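Local structure of inositol-1-monophosphatase (Nostoc sp., 5ZHH) at residues A52-I57 with V104-L109. The protein probably hydrolyses inositol monophosphates to free inositol and inorganic phosphate. Sequence-based numbering, arbitrary orientation.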
# COMPACT_ATOMS: atom_id res chain seq x y z
N ALA A 52 17.48 7.90 -18.18
CA ALA A 52 18.86 7.93 -17.72
C ALA A 52 19.12 6.86 -16.67
O ALA A 52 20.17 6.20 -16.69
CB ALA A 52 19.21 9.32 -17.16
N VAL A 53 18.18 6.66 -15.75
CA VAL A 53 18.31 5.62 -14.73
C VAL A 53 18.35 4.24 -15.37
O VAL A 53 19.18 3.39 -15.02
CB VAL A 53 17.19 5.74 -13.69
CG1 VAL A 53 17.10 4.48 -12.85
CG2 VAL A 53 17.42 6.95 -12.81
N VAL A 54 17.43 3.98 -16.31
CA VAL A 54 17.39 2.67 -16.97
C VAL A 54 18.68 2.41 -17.74
O VAL A 54 19.29 1.34 -17.64
CB VAL A 54 16.16 2.56 -17.89
CG1 VAL A 54 16.20 1.23 -18.63
CG2 VAL A 54 14.88 2.66 -17.10
N LEU A 55 19.10 3.39 -18.54
CA LEU A 55 20.28 3.20 -19.38
C LEU A 55 21.52 2.95 -18.53
O LEU A 55 22.31 2.05 -18.81
CB LEU A 55 20.49 4.42 -20.28
CG LEU A 55 19.45 4.59 -21.39
CD1 LEU A 55 19.79 5.79 -22.27
CD2 LEU A 55 19.39 3.33 -22.22
N GLU A 56 21.69 3.73 -17.46
CA GLU A 56 22.88 3.56 -16.63
C GLU A 56 22.96 2.14 -16.07
O GLU A 56 24.04 1.53 -16.09
CB GLU A 56 22.87 4.59 -15.50
CG GLU A 56 24.20 4.70 -14.75
CD GLU A 56 24.38 3.61 -13.71
OE1 GLU A 56 23.35 3.13 -13.18
OE2 GLU A 56 25.54 3.24 -13.42
N ILE A 57 21.84 1.60 -15.60
CA ILE A 57 21.85 0.26 -15.02
C ILE A 57 22.14 -0.79 -16.08
O ILE A 57 23.01 -1.65 -15.91
CB ILE A 57 20.52 -0.01 -14.29
CG1 ILE A 57 20.39 0.90 -13.07
CG2 ILE A 57 20.40 -1.49 -13.91
CD1 ILE A 57 19.02 0.87 -12.41
N VAL A 104 6.94 1.82 -16.75
CA VAL A 104 8.23 1.62 -17.39
C VAL A 104 8.18 0.24 -18.03
O VAL A 104 7.71 -0.72 -17.40
CB VAL A 104 9.38 1.72 -16.37
CG1 VAL A 104 10.74 1.60 -17.06
CG2 VAL A 104 9.28 3.01 -15.59
N SER A 105 8.63 0.13 -19.28
CA SER A 105 8.65 -1.14 -19.99
C SER A 105 10.09 -1.42 -20.42
O SER A 105 10.70 -0.60 -21.10
CB SER A 105 7.72 -1.11 -21.21
OG SER A 105 7.72 -2.36 -21.90
N ILE A 106 10.61 -2.58 -20.02
CA ILE A 106 11.99 -2.98 -20.31
C ILE A 106 11.96 -4.38 -20.90
O ILE A 106 11.71 -5.35 -20.17
CB ILE A 106 12.88 -2.93 -19.06
CG1 ILE A 106 12.90 -1.51 -18.48
CG2 ILE A 106 14.28 -3.41 -19.39
CD1 ILE A 106 13.69 -1.39 -17.20
N GLY A 107 12.23 -4.50 -22.19
CA GLY A 107 12.22 -5.78 -22.86
C GLY A 107 13.56 -6.06 -23.51
O GLY A 107 14.27 -5.15 -23.92
N LEU A 108 13.90 -7.34 -23.59
CA LEU A 108 15.14 -7.77 -24.22
C LEU A 108 14.80 -8.64 -25.42
O LEU A 108 14.10 -9.65 -25.27
CB LEU A 108 16.05 -8.51 -23.25
CG LEU A 108 17.29 -9.14 -23.91
CD1 LEU A 108 18.17 -8.06 -24.53
CD2 LEU A 108 18.09 -9.98 -22.92
N LEU A 109 15.30 -8.25 -26.59
CA LEU A 109 15.24 -9.06 -27.80
C LEU A 109 16.55 -9.84 -27.93
O LEU A 109 17.64 -9.25 -27.88
CB LEU A 109 15.04 -8.18 -29.04
CG LEU A 109 13.77 -7.33 -29.16
CD1 LEU A 109 14.01 -6.17 -30.12
CD2 LEU A 109 12.59 -8.17 -29.63
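Val-54 of helix 44-61 meets Ile-106 and Val-104 of strand 103-110 where an outer helix layer packs on the large mixed sheet, part of the layered alpha/beta sandwich of the inositol monophosphatase family. The join is wholly apolar and small, burying 91 Å² in all, and Val-54 is the one residue of 52-57 that makes it. Both its methyls take part: CD1 of Ile-106 comes up to the pair of them, closer to CG1, and CG2 also touches CG1 of Val-104. With CG1 anti to the backbone N (chi1 176°) and CG2 anti to the carbonyl carbon, the fork opens toward the strand, with the delta methyl of Ile-106 set against both prongs and CG2 reaching Val-104 as well.

Ile-106 answers with an extended side chain. CG1 is anti to its own carbonyl carbon and CD1 is anti to CA (chi2 177°), which extends the chain and puts the delta methyl foremost, while the CG2 branch stays back beside the carbonyl carbon. Val-54 and Ile-106 thus meet tip to tip, which fits the 8.5 Å between the CA of Val-54 and the CA of Ile-106. Val-104, two residues earlier and on the same face of the strand, adds a looser touch.

The surroundings complete this layer. Ala-18 of helix 3-25 packs on Val-54 and Leu-22 on Val-104, while Ile-86 of the adjacent strand 82-90 touches both Val-54 and Ile-106. Ser-105 and Leu-109, by contrast, turn to helix 213-225, so the two faces of the strand serve different helix layers. The closest approaches to the two partners differ: CG2 of Val-54 stands 4.3 Å from CG1 of Val-104, whereas CG1 of Val-54 comes within 3.9 Å of CD1 of Ile-106.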